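Local structure of carboxynorspermidine decarboxylase (Campylobacter jejuni subsp. jejuni 81116, 3N29) at residues A[325-330]-A[352-357]; A[40-45]-A[280-285]. The protein probably catalyses the pyridoxal-5'-phosphate-dependent decarboxylation of carboxynorspermidine to norspermidine. All blocks are in the same frame, centred on the assembly; numbering follows the deposited sequence.

Contact 1: residues A[325-330]-A[352-357]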
ATOM      1  N   ALA A 325     -16.335  17.631   2.840  1.00 11.68           N
ATOM      2  CA  ALA A 325     -16.854  16.401   2.260  1.00 12.15           C
ATOM      3  C   ALA A 325     -15.698  15.475   2.065  1.00 14.00           C
ATOM      4  O   ALA A 325     -14.569  15.923   1.798  1.00 12.28           O
ATOM      5  CB  ALA A 325     -17.560  16.630   0.935  1.00 12.15           C
ATOM      6  N   THR A 326     -16.000  14.192   2.194  1.00 13.20           N
ATOM      7  CA  THR A 326     -15.025  13.137   1.903  1.00 12.11           C
ATOM      8  C   THR A 326     -14.895  12.804   0.456  1.00 13.12           C
ATOM      9  O   THR A 326     -15.742  13.132  -0.414  1.00 11.69           O
ATOM     10  CB  THR A 326     -15.391  11.842   2.712  1.00 12.82           C
ATOM     11  OG1 THR A 326     -16.484  11.194   2.094  1.00 14.12           O
ATOM     12  CG2 THR A 326     -15.733  12.103   4.223  1.00 13.28           C
ATOM     13  N   ARG A 327     -13.798  12.115   0.119  1.00 14.68           N
ATOM     14  CA  ARG A 327     -13.604  11.544  -1.225  1.00 15.97           C
ATOM     15  C   ARG A 327     -14.764  10.702  -1.653  1.00 16.86           C
ATOM     16  O   ARG A 327     -15.075  10.629  -2.861  1.00 16.40           O
ATOM     17  CB  ARG A 327     -12.342  10.635  -1.183  0.50 16.13           C
ATOM     18  CG  ARG A 327     -12.010   9.794  -2.396  0.50 15.00           C
ATOM     19  CD  ARG A 327     -10.839   8.878  -2.082  0.50 12.79           C
ATOM     20  NE  ARG A 327     -10.633   7.796  -3.060  0.50 15.62           N
ATOM     21  CZ  ARG A 327     -11.080   6.566  -2.920  0.50 14.49           C
ATOM     22  NH1 ARG A 327     -11.823   6.231  -1.891  0.50 17.10           N
ATOM     23  NH2 ARG A 327     -10.809   5.678  -3.817  0.50 16.91           N
ATOM     24  N   GLU A 328     -15.412  10.039  -0.683  1.00 18.63           N
ATOM     25  CA  GLU A 328     -16.573   9.189  -0.993  1.00 19.69           C
ATOM     26  C   GLU A 328     -17.905   9.989  -1.051  1.00 19.79           C
ATOM     27  O   GLU A 328     -18.993   9.397  -1.070  1.00 19.01           O
ATOM     28  CB  GLU A 328     -16.685   8.013   0.005  1.00 19.85           C
ATOM     29  CG  GLU A 328     -15.344   7.102   0.168  1.00 22.63           C
ATOM     30  CD  GLU A 328     -14.094   7.757   0.939  1.00 25.79           C
ATOM     31  OE1 GLU A 328     -14.202   8.627   1.854  1.00 23.68           O
ATOM     32  OE2 GLU A 328     -12.952   7.381   0.569  1.00 24.90           O
ATOM     33  N   ASN A 329     -17.801  11.315  -1.099  1.00 19.13           N
ATOM     34  CA  ASN A 329     -18.968  12.228  -1.199  1.00 18.96           C
ATOM     35  C   ASN A 329     -19.870  12.308   0.003  1.00 16.83           C
ATOM     36  O   ASN A 329     -21.034  12.654  -0.126  1.00 16.99           O
ATOM     37  CB  ASN A 329     -19.802  11.967  -2.460  1.00 21.00           C
ATOM     38  CG  ASN A 329     -18.990  12.165  -3.715  1.00 26.86           C
ATOM     39  OD1 ASN A 329     -18.355  13.197  -3.888  1.00 34.97           O
ATOM     40  ND2 ASN A 329     -18.976  11.180  -4.572  1.00 28.64           N
ATOM     41  N   GLU A 330     -19.354  11.980   1.163  1.00 15.18           N
ATOM     42  CA  GLU A 330     -20.108  12.149   2.369  1.00 15.36           C
ATOM     43  C   GLU A 330     -20.003  13.613   2.810  1.00 14.68           C
ATOM     44  O   GLU A 330     -18.910  14.133   3.023  1.00 13.35           O
ATOM     45  CB  GLU A 330     -19.578  11.248   3.473  1.00 16.01           C
ATOM     46  CG  GLU A 330     -20.522  11.171   4.607  1.00 19.41           C
ATOM     47  CD  GLU A 330     -19.940  10.571   5.893  1.00 26.85           C
ATOM     48  OE1 GLU A 330     -18.871   9.926   5.820  1.00 30.88           O
ATOM     49  OE2 GLU A 330     -20.582  10.789   6.983  1.00 30.39           O
ATOM     50  N   GLY A 352      -9.305   8.335  -8.584  1.00 18.74           N
ATOM     51  CA  GLY A 352      -9.712   8.388  -7.145  1.00 19.04           C
ATOM     52  C   GLY A 352      -8.681   8.902  -6.169  1.00 17.92           C
ATOM     53  O   GLY A 352      -8.831   8.759  -4.941  1.00 18.67           O
ATOM     54  N   ASP A 353      -7.601   9.456  -6.681  1.00 17.02           N
ATOM     55  CA  ASP A 353      -6.536  10.012  -5.772  1.00 15.53           C
ATOM     56  C   ASP A 353      -6.968  11.398  -5.368  1.00 14.88           C
ATOM     57  O   ASP A 353      -6.455  12.388  -5.862  1.00 12.16           O
ATOM     58  CB  ASP A 353      -5.170  10.033  -6.452  1.00 15.90           C
ATOM     59  CG  ASP A 353      -3.974  10.190  -5.450  1.00 17.39           C
ATOM     60  OD1 ASP A 353      -4.245  10.506  -4.283  1.00 18.55           O
ATOM     61  OD2 ASP A 353      -2.776  10.044  -5.874  1.00 17.19           O
ATOM     62  N   VAL A 354      -7.912  11.421  -4.420  1.00 13.75           N
ATOM     63  CA  VAL A 354      -8.577  12.611  -3.929  1.00 14.47           C
ATOM     64  C   VAL A 354      -8.523  12.493  -2.372  1.00 15.10           C
ATOM     65  O   VAL A 354      -8.941  11.470  -1.787  1.00 15.12           O
ATOM     66  CB  VAL A 354     -10.052  12.645  -4.429  1.00 14.62           C
ATOM     67  CG1 VAL A 354     -10.902  13.719  -3.703  1.00 15.70           C
ATOM     68  CG2 VAL A 354     -10.061  12.765  -5.995  1.00 15.40           C
ATOM     69  N   MET A 355      -8.104  13.562  -1.706  1.00 15.29           N
ATOM     70  CA  MET A 355      -8.089  13.545  -0.252  1.00 15.04           C
ATOM     71  C   MET A 355      -9.442  13.922   0.385  1.00 15.58           C
ATOM     72  O   MET A 355      -9.753  13.463   1.498  1.00 15.48           O
ATOM     73  CB  MET A 355      -7.004  14.449   0.284  1.00 14.61           C
ATOM     74  CG  MET A 355      -5.565  13.997   0.007  1.00 17.46           C
ATOM     75  SD  MET A 355      -4.999  14.051  -1.824  1.00 15.03           S
ATOM     76  CE  MET A 355      -3.129  13.852  -1.555  1.00 17.96           C
ATOM     77  N   GLY A 356     -10.213  14.781  -0.299  1.00 14.23           N
ATOM     78  CA  GLY A 356     -11.470  15.304   0.185  1.00 14.07           C
ATOM     79  C   GLY A 356     -11.664  16.751  -0.229  1.00 14.32           C
ATOM     80  O   GLY A 356     -10.845  17.302  -0.981  1.00 14.10           O
ATOM     81  N   GLU A 357     -12.780  17.377   0.201  1.00 13.74           N
ATOM     82  CA  GLU A 357     -13.071  18.762  -0.091  1.00 13.33           C
ATOM     83  C   GLU A 357     -12.932  19.549   1.210  1.00 13.39           C
ATOM     84  O   GLU A 357     -13.456  19.104   2.235  1.00 13.06           O
ATOM     85  CB  GLU A 357     -14.521  18.909  -0.580  1.00 13.86           C
ATOM     86  CG  GLU A 357     -14.782  20.241  -1.126  1.00 15.45           C
ATOM     87  CD  GLU A 357     -16.279  20.476  -1.472  1.00 22.22           C
ATOM     88  OE1 GLU A 357     -16.670  21.676  -1.666  1.00 24.50           O
ATOM     89  OE2 GLU A 357     -17.042  19.481  -1.483  1.00 25.61           O
TER
HETATM   90  O   HOH W   1     -11.867  11.804   2.105  1.00 17.73           O
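Ala325 and Glu357 form an antiparallel hydrogen-bonded pair where strand 321-325 meets strand 354-360. Glu357 N gives an almost straight bond to Ala325 O (2.8 Å, 177°). The return bond from Ala325 N to Glu357 O is longer, at 3.3 Å. Gly356 adopts backbone angles open to glycine, and Ala325 O sits 3.5 Å from its CA. Beyond this pair a type I beta turn, Thr326 to Asn329, takes the chain away. Water 1 then continues the link: it accepts from Arg327 N and donates to Met355 O.

The polar side-chain contact belongs to Arg327. Its CG is anti to the backbone N (chi1 173°) and the chain stays extended to NE. NE thus reaches Gly352 O at 2.8 Å, on a lone pair and within the guanidinium plane. NH1 forms a salt bridge to Glu328 OE2 at 2.9 Å, also in that plane.

Apolar contact is slight. Arg327 CG lies 4.0 Å from Val354 CB. Ala325 CB packs beside the Glu357 side chain, whose OE1 pairs with Lys293.

Arg327 has a second deposited conformer. In this one, two in-plane partners hold the guanidinium flat, and the arginine ties the turn to the backbone at Gly352, beyond the end of the strand pairing.

Contact 2: residues A[40-45]-A[280-285]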
ATOM      1  N   GLU A  40       8.911  26.394   5.125  1.00 62.91           N
ATOM      2  CA  GLU A  40       9.124  27.030   3.761  1.00 62.29           C
ATOM      3  C   GLU A  40      10.229  26.523   2.799  1.00 60.17           C
ATOM      4  O   GLU A  40       9.966  26.444   1.590  1.00 61.83           O
ATOM      5  CB  GLU A  40       9.244  28.588   3.840  1.00 63.80           C
ATOM      6  CG  GLU A  40       9.915  29.328   2.551  1.00 66.21           C
ATOM      7  CD  GLU A  40       9.016  29.348   1.266  1.00 69.59           C
ATOM      8  OE1 GLU A  40       8.022  30.113   1.245  1.00 71.36           O
ATOM      9  OE2 GLU A  40       9.304  28.615   0.276  1.00 71.31           O
ATOM     10  N   LYS A  41      11.456  26.250   3.247  1.00 56.10           N
ATOM     11  CA  LYS A  41      12.536  25.900   2.267  1.00 53.54           C
ATOM     12  C   LYS A  41      12.577  24.401   1.861  1.00 49.59           C
ATOM     13  O   LYS A  41      13.374  24.009   0.998  1.00 49.78           O
ATOM     14  CB  LYS A  41      13.959  26.354   2.739  1.00 54.40           C
ATOM     15  CG  LYS A  41      14.690  27.462   1.869  1.00 57.36           C
ATOM     16  CD  LYS A  41      16.219  27.093   1.599  1.00 60.38           C
ATOM     17  CE  LYS A  41      17.104  28.224   0.951  1.00 61.19           C
ATOM     18  NZ  LYS A  41      18.625  28.051   1.228  1.00 61.44           N
ATOM     19  N   ILE A  42      11.711  23.580   2.450  1.00 44.40           N
ATOM     20  CA  ILE A  42      11.816  22.131   2.268  1.00 40.15           C
ATOM     21  C   ILE A  42      11.416  21.611   0.887  1.00 37.02           C
ATOM     22  O   ILE A  42      10.644  22.195   0.219  1.00 36.20           O
ATOM     23  CB  ILE A  42      11.097  21.364   3.380  1.00 39.73           C
ATOM     24  CG1 ILE A  42       9.599  21.555   3.330  1.00 37.48           C
ATOM     25  CG2 ILE A  42      11.608  21.828   4.778  1.00 40.17           C
ATOM     26  CD1 ILE A  42       8.876  20.438   3.978  1.00 31.27           C
ATOM     27  N   GLN A  43      12.061  20.547   0.455  1.00 34.02           N
ATOM     28  CA  GLN A  43      11.616  19.789  -0.688  1.00 33.60           C
ATOM     29  C   GLN A  43      10.315  19.134  -0.145  1.00 29.89           C
ATOM     30  O   GLN A  43      10.309  18.583   0.981  1.00 25.75           O
ATOM     31  CB  GLN A  43      12.650  18.693  -1.009  1.00 34.81           C
ATOM     32  CG  GLN A  43      12.887  18.189  -2.505  1.00 41.92           C
ATOM     33  CD  GLN A  43      11.858  17.167  -3.069  1.00 46.97           C
ATOM     34  OE1 GLN A  43      11.618  16.060  -2.507  1.00 47.66           O
ATOM     35  NE2 GLN A  43      11.290  17.519  -4.250  1.00 47.55           N
ATOM     36  N   THR A  44       9.254  19.153  -0.945  1.00 24.99           N
ATOM     37  CA  THR A  44       8.015  18.439  -0.571  1.00 23.98           C
ATOM     38  C   THR A  44       7.869  17.326  -1.554  1.00 21.62           C
ATOM     39  O   THR A  44       8.402  17.405  -2.639  1.00 22.20           O
ATOM     40  CB  THR A  44       6.753  19.354  -0.617  1.00 25.27           C
ATOM     41  OG1 THR A  44       6.720  20.016  -1.896  1.00 26.57           O
ATOM     42  CG2 THR A  44       6.806  20.374   0.537  1.00 24.14           C
ATOM     43  N   PRO A  45       7.203  16.252  -1.169  1.00 20.37           N
ATOM     44  CA  PRO A  45       6.575  16.119   0.128  1.00 18.13           C
ATOM     45  C   PRO A  45       7.492  15.594   1.199  1.00 20.17           C
ATOM     46  O   PRO A  45       8.616  15.063   0.887  1.00 17.67           O
ATOM     47  CB  PRO A  45       5.448  15.104  -0.136  1.00 18.50           C
ATOM     48  CG  PRO A  45       6.038  14.237  -1.241  1.00 18.29           C
ATOM     49  CD  PRO A  45       6.862  15.156  -2.073  1.00 20.73           C
ATOM     50  N   ASN A 280       3.240  15.574  10.802  1.00  8.10           N
ATOM     51  CA  ASN A 280       2.416  15.806   9.642  1.00  7.71           C
ATOM     52  C   ASN A 280       3.054  15.470   8.328  1.00  6.86           C
ATOM     53  O   ASN A 280       4.211  15.358   8.264  1.00  8.40           O
ATOM     54  CB  ASN A 280       1.949  17.258   9.637  1.00  8.59           C
ATOM     55  CG  ASN A 280       1.426  17.696  10.979  1.00  8.38           C
ATOM     56  OD1 ASN A 280       0.693  17.003  11.593  1.00  8.49           O
ATOM     57  ND2 ASN A 280       1.812  18.853  11.406  1.00  8.62           N
ATOM     58  N   LEU A 281       2.253  15.286   7.291  1.00  7.54           N
ATOM     59  CA  LEU A 281       2.755  15.174   6.011  1.00  5.20           C
ATOM     60  C   LEU A 281       2.546  16.486   5.257  1.00  7.55           C
ATOM     61  O   LEU A 281       1.391  16.956   5.119  1.00  6.98           O
ATOM     62  CB  LEU A 281       2.072  14.006   5.304  1.00  5.23           C
ATOM     63  CG  LEU A 281       2.227  13.836   3.797  1.00  4.96           C
ATOM     64  CD1 LEU A 281       3.652  13.605   3.426  1.00  6.50           C
ATOM     65  CD2 LEU A 281       1.265  12.707   3.230  1.00  5.87           C
ATOM     66  N   VAL A 282       3.645  17.084   4.745  1.00  6.14           N
ATOM     67  CA  VAL A 282       3.645  18.382   4.148  1.00  6.00           C
ATOM     68  C   VAL A 282       3.810  18.262   2.664  1.00  4.68           C
ATOM     69  O   VAL A 282       4.725  17.559   2.211  1.00  5.12           O
ATOM     70  CB  VAL A 282       4.779  19.277   4.737  1.00  7.65           C
ATOM     71  CG1 VAL A 282       4.657  20.672   4.057  1.00  5.49           C
ATOM     72  CG2 VAL A 282       4.617  19.317   6.257  1.00 13.17           C
ATOM     73  N   ALA A 283       2.941  18.881   1.889  1.00  4.60           N
ATOM     74  CA  ALA A 283       2.951  18.736   0.436  1.00  4.70           C
ATOM     75  C   ALA A 283       2.802  20.116  -0.122  1.00  5.47           C
ATOM     76  O   ALA A 283       2.435  21.059   0.619  1.00  6.52           O
ATOM     77  CB  ALA A 283       1.747  17.845   0.024  1.00  5.00           C
ATOM     78  N   SER A 284       3.101  20.293  -1.388  1.00  3.96           N
ATOM     79  CA  SER A 284       2.863  21.550  -2.044  1.00  5.22           C
ATOM     80  C   SER A 284       1.739  21.444  -3.078  1.00  4.54           C
ATOM     81  O   SER A 284       1.603  20.404  -3.731  1.00  3.75           O
ATOM     82  CB  SER A 284       4.165  21.968  -2.819  1.00  7.26           C
ATOM     83  OG  SER A 284       5.232  22.238  -1.865  1.00  8.76           O
ATOM     84  N   VAL A 285       1.024  22.543  -3.249  1.00  2.82           N
ATOM     85  CA  VAL A 285       0.201  22.796  -4.443  1.00  2.00           C
ATOM     86  C   VAL A 285       1.046  22.969  -5.688  1.00  2.00           C
ATOM     87  O   VAL A 285       1.720  23.961  -5.835  1.00  2.85           O
ATOM     88  CB  VAL A 285      -0.774  23.981  -4.209  1.00  2.00           C
ATOM     89  CG1 VAL A 285      -1.733  24.162  -5.422  1.00  3.32           C
ATOM     90  CG2 VAL A 285      -1.520  23.841  -2.799  1.00  2.00           C
TER
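Thr44 meets Ser284 through their hydroxyls, OG1 to OG at 2.7 Å. Thr44 lies in the loop that leads into strand 46-50, and Ser284 is on strand 279-290. Over the touching parts, 42-45 and 281-284, the chain directions differ by 105°, so the loop runs across the strand.

The Thr44 side chain can be followed outward. CB lies 4.0 Å from Ala283 CA and also approaches Ser284 OG. There it branches. OG1 stands between the backbone N and the carbonyl carbon (chi1 51°), which carries it to the serine hydroxyl. It also hydrogen-bonds Asp299 OD2. The same aspartate takes Ser284 N on its other oxygen, OD1. The methyl CG2, anti to the carbonyl carbon, turns to the valine and meets Val282 CG1 at 4.1 Å and Val282 O at 3.9 Å. Ser284 OG is close to this methyl too. Lys122 of the second subunit also packs on Thr44.

Val282 CG1 is shared with Ile42 CD1, 4.2 Å away, so the valine methyl touches two side chains of the loop. Pro45 follows a cis peptide bond. Its CA makes a CA-H...O contact with Val282 O at 3.1 Å, with an angle of 123° at the hydrogen. Its CB packs on Leu281 CD1 at 4.3 Å.

The contact is buried and mixed in character. Threonine and serine hydroxyls with one aspartate form a small polar cluster beside apolar packing. Asp299 gathers the Thr44 hydroxyl and the Ser284 amide, and so links the loop to the strand just ahead of the regular pairing with strand 46-50.

From the N terminus, the chain first passes the loop 40-45 and then enters strand 46-50. The eight-stranded barrel follows. The chain leaves it for strand 279-290, and contact 2 closes there, so the chain between its two segments includes all eight barrel strands. Contact 1 opens later and closes only a short loop, 325-330 to 352-357, with strand 340-345 between. The two are in series and neither crosses the other. Both reach the same mixed sheet of the C-terminal domain, with centres about 21 Å apart. Contact 2 ties the N-terminal entry to this sheet. Contact 1 joins strands 321-325 and 354-360 within it.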